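Local coordinates for protein putative malic enzyme ((S)-malate:NAD+ oxidoreductase (decarboxylating)) (Streptococcus pyogenes, PDB 2A9F) that probably catalyses the NAD+-dependent oxidative decarboxylation of (S)-malate with the help of a divalent metal ion, magnesium or manganese, at residues L186-V192 with A210-T216; S178-K184 with A281-F286; E343-A348 with I378-S382; E253-E257 with V270-W275. All coordinates share one frame. Numbering follows the deposited sequence.

Interaction 1: L186-V192 with A210-T216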
loop_
_atom_site.group_PDB
_atom_site.type_symbol
_atom_site.label_atom_id
_atom_site.label_comp_id
_atom_site.label_asym_id
_atom_site.label_seq_id
_atom_site.Cartn_x
_atom_site.Cartn_y
_atom_site.Cartn_z
ATOM N N LEU A 186 -39.941 14.489 6.387
ATOM C CA LEU A 186 -39.199 13.477 7.122
ATOM C C LEU A 186 -39.581 13.541 8.606
ATOM O O LEU A 186 -39.192 12.679 9.398
ATOM C CB LEU A 186 -37.694 13.711 6.941
ATOM C CG LEU A 186 -36.725 12.635 7.441
ATOM C CD1 LEU A 186 -37.016 11.294 6.775
ATOM C CD2 LEU A 186 -35.301 13.093 7.152
ATOM N N ASP A 187 -40.355 14.564 8.967
ATOM C CA ASP A 187 -40.796 14.754 10.346
ATOM C C ASP A 187 -42.255 14.373 10.464
ATOM O O ASP A 187 -42.859 14.553 11.513
ATOM C CB ASP A 187 -40.650 16.213 10.771
ATOM C CG ASP A 187 -39.278 16.785 10.463
ATOM O OD1 ASP A 187 -38.366 16.644 11.309
ATOM O OD2 ASP A 187 -39.116 17.372 9.366
ATOM N N GLU A 188 -42.823 13.870 9.376
ATOM C CA GLU A 188 -44.218 13.461 9.362
ATOM C C GLU A 188 -44.238 11.970 9.070
ATOM O O GLU A 188 -45.285 11.324 9.110
ATOM C CB GLU A 188 -44.985 14.186 8.249
ATOM C CG GLU A 188 -44.895 15.709 8.251
ATOM C CD GLU A 188 -45.573 16.331 7.030
ATOM O OE1 GLU A 188 -46.802 16.145 6.862
ATOM O OE2 GLU A 188 -44.874 17.002 6.232
ATOM N N VAL A 189 -43.073 11.417 8.766
ATOM C CA VAL A 189 -43.004 10.005 8.442
ATOM C C VAL A 189 -42.811 9.060 9.618
ATOM O O VAL A 189 -42.072 9.347 10.560
ATOM C CB VAL A 189 -41.895 9.730 7.397
ATOM C CG1 VAL A 189 -42.339 10.218 6.013
ATOM C CG2 VAL A 189 -40.611 10.426 7.816
ATOM N N SER A 190 -43.510 7.932 9.547
ATOM C CA SER A 190 -43.421 6.885 10.550
ATOM C C SER A 190 -42.505 5.849 9.903
ATOM O O SER A 190 -42.907 5.130 8.983
ATOM C CB SER A 190 -44.799 6.284 10.817
ATOM O OG SER A 190 -45.325 5.715 9.637
ATOM N N ILE A 191 -41.272 5.793 10.397
ATOM C CA ILE A 191 -40.232 4.914 9.875
ATOM C C ILE A 191 -39.920 3.712 10.775
ATOM O O ILE A 191 -39.518 3.878 11.933
ATOM C CB ILE A 191 -38.934 5.739 9.670
ATOM C CG1 ILE A 191 -39.225 6.954 8.788
ATOM C CG2 ILE A 191 -37.853 4.878 9.075
ATOM C CD1 ILE A 191 -38.046 7.883 8.593
ATOM N N VAL A 192 -40.095 2.508 10.225
ATOM C CA VAL A 192 -39.818 1.263 10.949
ATOM C C VAL A 192 -38.510 0.618 10.476
ATOM O O VAL A 192 -38.397 0.254 9.312
ATOM C CB VAL A 192 -40.939 0.221 10.733
ATOM C CG1 VAL A 192 -40.495 -1.129 11.292
ATOM C CG2 VAL A 192 -42.224 0.668 11.406
ATOM N N ALA A 210 -30.910 13.159 10.376
ATOM C CA ALA A 210 -31.348 13.659 9.085
ATOM C C ALA A 210 -32.647 14.426 9.181
ATOM O O ALA A 210 -33.029 15.116 8.240
ATOM C CB ALA A 210 -31.497 12.510 8.109
ATOM N N GLY A 211 -33.324 14.310 10.315
ATOM C CA GLY A 211 -34.593 15.000 10.490
ATOM C C GLY A 211 -35.663 14.123 11.125
ATOM O O GLY A 211 -36.306 14.533 12.093
ATOM N N ALA A 212 -35.839 12.917 10.579
ATOM C CA ALA A 212 -36.823 11.943 11.057
ATOM C C ALA A 212 -37.272 12.152 12.504
ATOM O O ALA A 212 -36.459 12.172 13.426
ATOM C CB ALA A 212 -36.276 10.516 10.882
ATOM N N THR A 213 -38.585 12.288 12.679
ATOM C CA THR A 213 -39.206 12.504 13.984
ATOM C C THR A 213 -39.593 11.204 14.696
ATOM O O THR A 213 -39.303 11.023 15.880
ATOM C CB THR A 213 -40.489 13.365 13.842
ATOM O OG1 THR A 213 -40.143 14.680 13.385
ATOM C CG2 THR A 213 -41.224 13.463 15.168
ATOM N N LYS A 214 -40.252 10.304 13.974
ATOM C CA LYS A 214 -40.681 9.056 14.570
ATOM C C LYS A 214 -40.151 7.774 13.929
ATOM O O LYS A 214 -40.582 7.377 12.848
ATOM C CB LYS A 214 -42.208 9.033 14.629
ATOM C CG LYS A 214 -42.920 9.808 13.526
ATOM C CD LYS A 214 -44.420 9.922 13.864
ATOM C CE LYS A 214 -45.203 10.820 12.898
ATOM N NZ LYS A 214 -45.686 10.107 11.680
ATOM N N VAL A 215 -39.218 7.127 14.623
ATOM C CA VAL A 215 -38.604 5.882 14.162
ATOM C C VAL A 215 -38.800 4.787 15.220
ATOM O O VAL A 215 -38.522 5.002 16.395
ATOM C CB VAL A 215 -37.060 6.060 13.935
ATOM C CG1 VAL A 215 -36.416 4.743 13.525
ATOM C CG2 VAL A 215 -36.798 7.122 12.888
ATOM N N THR A 216 -39.291 3.621 14.805
ATOM C CA THR A 216 -39.462 2.503 15.718
ATOM C C THR A 216 -38.517 1.407 15.269
ATOM O O THR A 216 -38.576 0.957 14.131
ATOM C CB THR A 216 -40.901 1.934 15.717
ATOM O OG1 THR A 216 -41.801 2.885 16.304
ATOM C CG2 THR A 216 -40.952 0.643 16.530
#
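Two backbone hydrogen bonds pair neighbouring parallel strands here: Thr216 N to Ile191 O at 2.9 Å and Ile191 N to Lys214 O at 3.0 Å, the latter nearly straight. They belong to the first beta-alpha-beta unit of a Rossmann-type NAD-binding domain, in which strand 190-194 passes through helix 198-210 to strand 214-219. The strand axes come within 4.8 Å and run in the same direction, 23° apart, with Ile191 beside Val215 and Val192 beside Thr216. A short CA-H...O contact, Val215 CA to Ile191 O at 3.1 Å, supplements the ladder. The side chain of Lys214 reaches back to the loop before strand 190-194 and donates from NZ to Glu188 O at 2.9 Å. Two weak hydrogen bonds, Thr213 N to Leu186 O at 3.4 Å and Thr213 OG1 to Asp187 O at 3.3 Å, tie the loops together. Gly211, just past the end of helix 198-210, has positive phi with backbone angles at which a CB would jam against the preceding carbonyl, and turns the chain toward its strand. Apolar packing fills one side of the pair: Ile191 CB lies 4.1 Å from Val215 CG2, and both residues also touch helix 198-210, through Leu207 and Thr204 respectively. Farther out, Leu186 faces Ala212 and helix 162-180; its CD2 stands 4.0 Å from Ala210 CB.

Interaction 2: S178-K184 with A281-F286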
loop_
_atom_site.group_PDB
_atom_site.type_symbol
_atom_site.label_atom_id
_atom_site.label_comp_id
_atom_site.label_asym_id
_atom_site.label_seq_id
_atom_site.Cartn_x
_atom_site.Cartn_y
_atom_site.Cartn_z
ATOM N N SER A 178 -37.697 9.647 -1.977
ATOM C CA SER A 178 -38.969 8.983 -1.777
ATOM C C SER A 178 -39.950 9.934 -1.108
ATOM O O SER A 178 -41.133 9.917 -1.419
ATOM C CB SER A 178 -38.785 7.721 -0.949
ATOM O OG SER A 178 -38.473 6.648 -1.816
ATOM N N LEU A 179 -39.451 10.767 -0.201
ATOM C CA LEU A 179 -40.276 11.744 0.495
ATOM C C LEU A 179 -40.984 12.591 -0.556
ATOM O O LEU A 179 -42.215 12.686 -0.581
ATOM C CB LEU A 179 -39.397 12.646 1.362
ATOM C CG LEU A 179 -38.492 11.972 2.400
ATOM C CD1 LEU A 179 -37.714 13.025 3.171
ATOM C CD2 LEU A 179 -39.344 11.148 3.359
ATOM N N LYS A 180 -40.178 13.188 -1.434
ATOM C CA LYS A 180 -40.656 14.043 -2.517
ATOM C C LYS A 180 -41.898 13.563 -3.269
ATOM O O LYS A 180 -42.906 14.279 -3.315
ATOM C CB LYS A 180 -39.534 14.269 -3.531
ATOM C CG LYS A 180 -38.386 15.105 -3.022
ATOM C CD LYS A 180 -38.836 16.511 -2.665
ATOM C CE LYS A 180 -37.638 17.424 -2.426
ATOM N NZ LYS A 180 -36.786 17.601 -3.653
ATOM N N LEU A 181 -41.829 12.371 -3.863
ATOM C CA LEU A 181 -42.956 11.857 -4.636
ATOM C C LEU A 181 -44.082 11.254 -3.818
ATOM O O LEU A 181 -44.848 10.428 -4.312
ATOM C CB LEU A 181 -42.480 10.851 -5.693
ATOM C CG LEU A 181 -41.877 9.498 -5.320
ATOM C CD1 LEU A 181 -41.403 8.768 -6.586
ATOM C CD2 LEU A 181 -40.723 9.713 -4.374
ATOM N N LEU A 182 -44.183 11.676 -2.563
ATOM C CA LEU A 182 -45.243 11.209 -1.680
ATOM C C LEU A 182 -45.944 12.438 -1.108
ATOM O O LEU A 182 -47.111 12.381 -0.712
ATOM C CB LEU A 182 -44.665 10.345 -0.550
ATOM C CG LEU A 182 -44.958 8.845 -0.686
ATOM C CD1 LEU A 182 -44.438 8.354 -2.022
ATOM C CD2 LEU A 182 -44.322 8.070 0.450
ATOM N N LYS A 183 -45.212 13.550 -1.096
ATOM C CA LYS A 183 -45.696 14.826 -0.587
ATOM C C LYS A 183 -45.709 14.842 0.927
ATOM O O LYS A 183 -46.565 15.476 1.537
ATOM C CB LYS A 183 -47.103 15.130 -1.114
ATOM C CG LYS A 183 -47.138 16.031 -2.343
ATOM C CD LYS A 183 -46.385 15.429 -3.520
ATOM C CE LYS A 183 -46.534 16.297 -4.762
ATOM N NZ LYS A 183 -46.052 17.685 -4.534
ATOM N N LYS A 184 -44.754 14.148 1.531
ATOM C CA LYS A 184 -44.663 14.094 2.983
ATOM C C LYS A 184 -43.294 14.612 3.416
ATOM O O LYS A 184 -42.397 14.738 2.598
ATOM C CB LYS A 184 -44.856 12.649 3.448
ATOM C CG LYS A 184 -46.075 11.972 2.831
ATOM C CD LYS A 184 -46.208 10.492 3.223
ATOM C CE LYS A 184 -47.429 9.852 2.561
ATOM N NZ LYS A 184 -47.530 8.387 2.803
ATOM N N ALA A 281 -50.443 4.857 3.494
ATOM C CA ALA A 281 -50.968 5.012 2.133
ATOM C C ALA A 281 -50.034 4.611 1.000
ATOM O O ALA A 281 -50.341 3.683 0.246
ATOM C CB ALA A 281 -51.440 6.437 1.930
ATOM N N ARG A 282 -48.917 5.330 0.859
ATOM C CA ARG A 282 -47.914 5.040 -0.182
ATOM C C ARG A 282 -46.709 4.422 0.538
ATOM O O ARG A 282 -45.721 5.099 0.847
ATOM C CB ARG A 282 -47.488 6.330 -0.895
ATOM C CG ARG A 282 -48.637 7.275 -1.233
ATOM C CD ARG A 282 -49.308 6.977 -2.567
ATOM N NE ARG A 282 -48.983 7.996 -3.563
ATOM C CZ ARG A 282 -49.589 8.114 -4.739
ATOM N NH1 ARG A 282 -50.562 7.273 -5.069
ATOM N NH2 ARG A 282 -49.220 9.067 -5.587
ATOM N N PRO A 283 -46.785 3.119 0.822
ATOM C CA PRO A 283 -45.719 2.400 1.518
ATOM C C PRO A 283 -44.424 2.166 0.740
ATOM O O PRO A 283 -44.410 1.477 -0.279
ATOM C CB PRO A 283 -46.404 1.096 1.910
ATOM C CG PRO A 283 -47.305 0.850 0.750
ATOM C CD PRO A 283 -47.901 2.212 0.497
ATOM N N VAL A 284 -43.340 2.753 1.229
ATOM C CA VAL A 284 -42.032 2.573 0.617
ATOM C C VAL A 284 -41.453 1.351 1.331
ATOM O O VAL A 284 -41.890 1.022 2.432
ATOM C CB VAL A 284 -41.119 3.804 0.847
ATOM C CG1 VAL A 284 -39.775 3.592 0.181
ATOM C CG2 VAL A 284 -41.781 5.049 0.299
ATOM N N ILE A 285 -40.487 0.685 0.706
ATOM C CA ILE A 285 -39.874 -0.509 1.278
ATOM C C ILE A 285 -38.433 -0.694 0.807
ATOM O O ILE A 285 -38.161 -0.693 -0.391
ATOM C CB ILE A 285 -40.684 -1.765 0.885
ATOM C CG1 ILE A 285 -41.991 -1.809 1.686
ATOM C CG2 ILE A 285 -39.840 -3.024 1.085
ATOM C CD1 ILE A 285 -42.876 -2.991 1.355
ATOM N N PHE A 286 -37.512 -0.862 1.747
ATOM C CA PHE A 286 -36.109 -1.064 1.393
ATOM C C PHE A 286 -35.582 -2.360 1.971
ATOM O O PHE A 286 -35.059 -2.390 3.073
ATOM C CB PHE A 286 -35.269 0.125 1.865
ATOM C CG PHE A 286 -35.525 1.369 1.080
ATOM C CD1 PHE A 286 -35.134 1.455 -0.249
ATOM C CD2 PHE A 286 -36.234 2.425 1.635
ATOM C CE1 PHE A 286 -35.453 2.573 -1.016
ATOM C CE2 PHE A 286 -36.558 3.548 0.875
ATOM C CZ PHE A 286 -36.171 3.624 -0.451
#
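Ser178, in the last turn of helix 162-180, turns its CA-to-CB bond to the 281-286 segment and sets OG 3.9 Å from Val284 CG1. The same OG lies at the edge of the Phe286 ring, 4.0 Å from CZ. Its hydrogen bond is made within its own helix, to Ala174 O, so toward the strand it acts by packing. The helix gives way at Leu181, and Leu182 N still bonds to Leu179 O at 3.0 Å as the chain turns off. Leu182 then swings its side chain back toward the second segment: CD2 is 4.0 Å from Val284 CG2 and 3.3 Å from Arg282 O, and CG is 3.6 Å from Arg282 CB. Lys183, with positive phi, redirects the chain, and Lys184 stretches its nearly straight side chain across to the second segment, bringing NZ to 3.9 Å from Arg282 N without a polar bond between them. Beyond this pair of segments, Arg282 makes a cation-pi contact with Tyr306, which Leu182 also touches, while Val284 packs on Phe262 and Ile307 of the flanking strands. The end of helix 162-180 and the loop after it thus pack against strand 284-287 and the residues leading into it, the helix-on-sheet layering of a Rossmann-type nucleotide-binding domain.

Interaction 3: E343-A348 with I378-S382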
loop_
_atom_site.group_PDB
_atom_site.type_symbol
_atom_site.label_atom_id
_atom_site.label_comp_id
_atom_site.label_asym_id
_atom_site.label_seq_id
_atom_site.Cartn_x
_atom_site.Cartn_y
_atom_site.Cartn_z
ATOM N N GLU A 343 -22.696 14.169 9.882
ATOM C CA GLU A 343 -23.332 15.190 9.051
ATOM C C GLU A 343 -22.764 15.099 7.634
ATOM O O GLU A 343 -23.480 15.322 6.653
ATOM C CB GLU A 343 -23.116 16.597 9.625
ATOM C CG GLU A 343 -21.952 16.747 10.603
ATOM C CD GLU A 343 -22.293 16.276 12.013
ATOM O OE1 GLU A 343 -23.312 16.747 12.570
ATOM O OE2 GLU A 343 -21.536 15.445 12.567
ATOM N N MET A 344 -21.475 14.761 7.541
ATOM C CA MET A 344 -20.791 14.593 6.256
ATOM C C MET A 344 -21.455 13.472 5.451
ATOM O O MET A 344 -21.592 13.568 4.227
ATOM C CB MET A 344 -19.304 14.257 6.472
ATOM C CG MET A 344 -18.404 15.471 6.735
ATOM S SD MET A 344 -16.779 15.062 7.383
ATOM C CE MET A 344 -16.123 14.086 6.063
ATOM N N GLN A 345 -21.869 12.410 6.138
ATOM C CA GLN A 345 -22.524 11.287 5.479
ATOM C C GLN A 345 -23.916 11.651 4.971
ATOM O O GLN A 345 -24.331 11.165 3.909
ATOM C CB GLN A 345 -22.602 10.097 6.428
ATOM C CG GLN A 345 -21.238 9.610 6.862
ATOM C CD GLN A 345 -21.305 8.464 7.833
ATOM O OE1 GLN A 345 -22.050 7.500 7.634
ATOM N NE2 GLN A 345 -20.511 8.548 8.891
ATOM N N ILE A 346 -24.640 12.498 5.710
ATOM C CA ILE A 346 -25.980 12.911 5.277
ATOM C C ILE A 346 -25.776 13.858 4.104
ATOM O O ILE A 346 -26.550 13.864 3.132
ATOM C CB ILE A 346 -26.775 13.635 6.407
ATOM C CG1 ILE A 346 -27.086 12.655 7.543
ATOM C CG2 ILE A 346 -28.098 14.185 5.865
ATOM C CD1 ILE A 346 -27.815 13.288 8.714
ATOM N N ALA A 347 -24.712 14.649 4.201
ATOM C CA ALA A 347 -24.356 15.592 3.148
ATOM C C ALA A 347 -24.276 14.785 1.860
ATOM O O ALA A 347 -24.869 15.153 0.843
ATOM C CB ALA A 347 -23.017 16.237 3.455
ATOM N N ALA A 348 -23.563 13.664 1.922
ATOM C CA ALA A 348 -23.411 12.790 0.767
ATOM C C ALA A 348 -24.768 12.328 0.256
ATOM O O ALA A 348 -24.991 12.252 -0.950
ATOM C CB ALA A 348 -22.548 11.582 1.131
ATOM N N ILE A 378 -20.986 18.289 -1.693
ATOM C CA ILE A 378 -21.773 18.340 -0.470
ATOM C C ILE A 378 -20.961 17.951 0.751
ATOM O O ILE A 378 -21.072 18.597 1.783
ATOM C CB ILE A 378 -23.008 17.414 -0.539
ATOM C CG1 ILE A 378 -23.513 17.304 -1.977
ATOM C CG2 ILE A 378 -24.116 17.979 0.329
ATOM C CD1 ILE A 378 -23.839 18.636 -2.636
ATOM N N VAL A 379 -20.152 16.900 0.646
ATOM C CA VAL A 379 -19.344 16.460 1.786
ATOM C C VAL A 379 -18.502 17.626 2.283
ATOM O O VAL A 379 -18.376 17.856 3.485
ATOM C CB VAL A 379 -18.435 15.269 1.415
ATOM C CG1 VAL A 379 -17.655 14.798 2.636
ATOM C CG2 VAL A 379 -19.292 14.129 0.875
ATOM N N ALA A 380 -17.913 18.358 1.352
ATOM C CA ALA A 380 -17.143 19.537 1.713
ATOM C C ALA A 380 -18.269 20.565 1.839
ATOM O O ALA A 380 -19.301 20.417 1.188
ATOM C CB ALA A 380 -16.174 19.907 0.581
ATOM N N LYS A 381 -18.101 21.582 2.673
ATOM C CA LYS A 381 -19.153 22.587 2.858
ATOM C C LYS A 381 -20.179 22.122 3.888
ATOM O O LYS A 381 -20.833 22.937 4.538
ATOM C CB LYS A 381 -19.847 22.920 1.528
ATOM C CG LYS A 381 -18.898 23.443 0.429
ATOM C CD LYS A 381 -18.118 24.713 0.827
ATOM C CE LYS A 381 -16.977 24.431 1.814
ATOM N NZ LYS A 381 -16.016 25.571 1.963
ATOM N N SER A 382 -20.324 20.811 4.034
ATOM C CA SER A 382 -21.233 20.274 5.038
ATOM C C SER A 382 -20.489 20.440 6.359
ATOM O O SER A 382 -21.064 20.313 7.444
ATOM C CB SER A 382 -21.502 18.797 4.785
ATOM O OG SER A 382 -21.955 18.164 5.969
#
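Residues 343-348 form a continuous piece of helix 342-354, with Ala347 N bonded to Glu343 O at 2.8 Å and Ala348 N to Met344 O at 3.0 Å. Opposite it, helix 373-379 ends: Ile378 and Val379 are its last helical residues, Ala380 departs into extended angles, and Lys381, with positive phi, brings the chain round to Ser382. The backbones come close, with CA-CA distances of 5.1 Å for Met344 and Val379 and 5.2 Å for Ala347 and Ile378. Ala347 permits this. Its small side chain is wedged between the helix end and the loop, with CB 3.3 Å from Ser382 CB, 3.7 Å from Ile378 CG2 and 4.0 Å from Val379 CA. Val379 uses both methyls: CG1 meets Met344 CE at 3.8 Å and CG2 meets Ala348 CB at 4.1 Å. One polar link crosses, a weak hydrogen bond from Ser382 OG to Glu343 O at 3.3 Å, an oxygen that already accepts from Ala347 N. Away from this interface, Ile346 packs on helices 162-180 and 198-210. Away from the metal site and the predicted catalytic residues, this is close packing of a helix, through a small alanine, against the C-terminal end of another helix and the turn that follows.

Interaction 4: E253-E257 with V270-W275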
loop_
_atom_site.group_PDB
_atom_site.type_symbol
_atom_site.label_atom_id
_atom_site.label_comp_id
_atom_site.label_asym_id
_atom_site.label_seq_id
_atom_site.Cartn_x
_atom_site.Cartn_y
_atom_site.Cartn_z
ATOM N N GLU A 253 -43.078 -6.921 14.685
ATOM C CA GLU A 253 -42.826 -6.356 13.364
ATOM C C GLU A 253 -44.161 -6.136 12.642
ATOM O O GLU A 253 -44.466 -5.031 12.194
ATOM C CB GLU A 253 -41.935 -7.312 12.561
ATOM C CG GLU A 253 -41.757 -6.963 11.090
ATOM C CD GLU A 253 -41.028 -5.655 10.874
ATOM O OE1 GLU A 253 -39.824 -5.568 11.196
ATOM O OE2 GLU A 253 -41.662 -4.703 10.382
ATOM N N ASP A 254 -44.951 -7.200 12.545
ATOM C CA ASP A 254 -46.260 -7.135 11.902
ATOM C C ASP A 254 -47.028 -5.953 12.484
ATOM O O ASP A 254 -47.588 -5.131 11.759
ATOM C CB ASP A 254 -47.037 -8.430 12.177
ATOM C CG ASP A 254 -48.399 -8.458 11.503
ATOM O OD1 ASP A 254 -48.876 -7.392 11.059
ATOM O OD2 ASP A 254 -49.001 -9.552 11.428
ATOM N N ALA A 255 -47.041 -5.873 13.808
ATOM C CA ALA A 255 -47.756 -4.814 14.491
ATOM C C ALA A 255 -47.027 -3.472 14.385
ATOM O O ALA A 255 -47.294 -2.544 15.147
ATOM C CB ALA A 255 -47.984 -5.206 15.957
ATOM N N LEU A 256 -46.106 -3.361 13.434
ATOM C CA LEU A 256 -45.380 -2.105 13.261
ATOM C C LEU A 256 -45.655 -1.430 11.932
ATOM O O LEU A 256 -45.601 -0.204 11.833
ATOM C CB LEU A 256 -43.881 -2.311 13.432
ATOM C CG LEU A 256 -43.449 -2.161 14.883
ATOM C CD1 LEU A 256 -41.950 -2.153 14.947
ATOM C CD2 LEU A 256 -43.998 -0.866 15.451
ATOM N N GLU A 257 -45.941 -2.235 10.917
ATOM C CA GLU A 257 -46.257 -1.710 9.599
ATOM C C GLU A 257 -47.501 -0.842 9.727
ATOM O O GLU A 257 -47.722 0.049 8.908
ATOM C CB GLU A 257 -46.566 -2.847 8.626
ATOM C CG GLU A 257 -45.633 -4.037 8.697
ATOM C CD GLU A 257 -44.192 -3.667 8.442
ATOM O OE1 GLU A 257 -43.470 -4.499 7.855
ATOM O OE2 GLU A 257 -43.778 -2.559 8.838
ATOM N N VAL A 270 -38.313 -11.595 6.191
ATOM C CA VAL A 270 -39.064 -11.312 7.404
ATOM C C VAL A 270 -40.351 -10.523 7.172
ATOM O O VAL A 270 -41.189 -10.423 8.071
ATOM C CB VAL A 270 -38.165 -10.551 8.411
ATOM C CG1 VAL A 270 -38.960 -10.124 9.626
ATOM C CG2 VAL A 270 -37.007 -11.448 8.833
ATOM N N LEU A 271 -40.524 -9.981 5.968
ATOM C CA LEU A 271 -41.711 -9.186 5.659
ATOM C C LEU A 271 -42.664 -9.884 4.698
ATOM O O LEU A 271 -42.445 -9.897 3.488
ATOM C CB LEU A 271 -41.298 -7.841 5.068
ATOM C CG LEU A 271 -42.227 -6.646 5.302
ATOM C CD1 LEU A 271 -41.801 -5.515 4.373
ATOM C CD2 LEU A 271 -43.679 -7.026 5.051
ATOM N N LYS A 272 -43.733 -10.450 5.249
ATOM C CA LYS A 272 -44.736 -11.160 4.458
ATOM C C LYS A 272 -45.765 -10.192 3.858
ATOM O O LYS A 272 -46.406 -9.415 4.572
ATOM C CB LYS A 272 -45.426 -12.208 5.336
ATOM C CG LYS A 272 -44.457 -13.211 5.970
ATOM C CD LYS A 272 -45.158 -14.163 6.947
ATOM C CE LYS A 272 -46.004 -15.232 6.244
ATOM N NZ LYS A 272 -47.140 -14.683 5.454
ATOM N N ALA A 273 -45.910 -10.260 2.538
ATOM C CA ALA A 273 -46.819 -9.408 1.773
ATOM C C ALA A 273 -48.081 -8.898 2.477
ATOM O O ALA A 273 -48.302 -7.694 2.545
ATOM C CB ALA A 273 -47.204 -10.121 0.490
ATOM N N GLU A 274 -48.904 -9.810 2.993
ATOM C CA GLU A 274 -50.160 -9.442 3.660
ATOM C C GLU A 274 -50.069 -8.156 4.471
ATOM O O GLU A 274 -50.936 -7.287 4.377
ATOM C CB GLU A 274 -50.636 -10.559 4.598
ATOM C CG GLU A 274 -50.543 -11.963 4.034
ATOM C CD GLU A 274 -49.126 -12.504 4.080
ATOM O OE1 GLU A 274 -48.541 -12.515 5.189
ATOM O OE2 GLU A 274 -48.599 -12.919 3.019
ATOM N N TRP A 275 -49.015 -8.042 5.270
ATOM C CA TRP A 275 -48.816 -6.881 6.122
ATOM C C TRP A 275 -48.820 -5.572 5.350
ATOM O O TRP A 275 -49.498 -4.625 5.738
ATOM C CB TRP A 275 -47.504 -7.019 6.901
ATOM C CG TRP A 275 -47.412 -8.282 7.717
ATOM C CD1 TRP A 275 -48.448 -8.985 8.266
ATOM C CD2 TRP A 275 -46.215 -8.954 8.127
ATOM N NE1 TRP A 275 -47.973 -10.049 8.992
ATOM C CE2 TRP A 275 -46.606 -10.054 8.926
ATOM C CE3 TRP A 275 -44.849 -8.732 7.902
ATOM C CZ2 TRP A 275 -45.680 -10.934 9.500
ATOM C CZ3 TRP A 275 -43.928 -9.609 8.475
ATOM C CH2 TRP A 275 -44.352 -10.698 9.265
#
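Trp275 is the centre of this contact, burying 89 Å² against the 253-257 segment, and Glu257 and Asp254 follow with 58 and 52 Å². The indole lies against the short, weakly bonded helix at about 254-257. Asp254 covers one face of it: CB sits 3.9 Å from the centroid of the five-membered ring, 23° off the ring normal, in a CH-pi contact. Its carboxylate follows, with OD2 only 2.7 Å from Trp275 NE1, yet the angle is too poor for a hydrogen bond. Glu257 approaches through its aliphatic part, CG to Trp275 CB at 4.0 Å, and turns its acid end to Leu271, with OE1 3.6 Å from CG. Glu253 adds a looser approach, CG to Trp275 CZ3 at 4.3 Å. Within its own segment Trp275 N bonds to Lys272 O at 3.0 Å, and Lys272 NZ forms a salt bridge with Glu274 OE1 at 2.6 Å. The contact packs together the connections before and after strand 262-264, the second leading through helix 273-277 to the parallel strand 284-287, as in a Rossmann-type sheet. Glu253, Glu257 and Leu271 all touch Ile263 of strand 262-264, while Leu256 packs on Val192 of strand 190-194 and on Thr216 and Val218 of strand 214-219.

Overall arrangement
All four contacts belong to the NAD-binding part of the chain. Interaction 1 pairs two strands of its sheet, and interaction 2 closes a longer loop round it; their centres are 12 Å apart and they meet where Leu186 CB lies 3.8 Å from Leu179 CD1. Interaction 4 reaches the same sheet: Leu256 CD1 touches Thr216 CG2 at 3.4 Å, and Leu271 CD1 lies 4.1 Å from Ile285 CD1 of interaction 2. Interaction 3 meets interaction 1 through Ile346 CD1, 3.5 Å from Ala210 N, but its centre is 34 Å from that of interaction 4. Side chains of Phe286 and Val270 lie about 11 Å from those of Asn320 and Asn290, respectively, both predicted to bind malate.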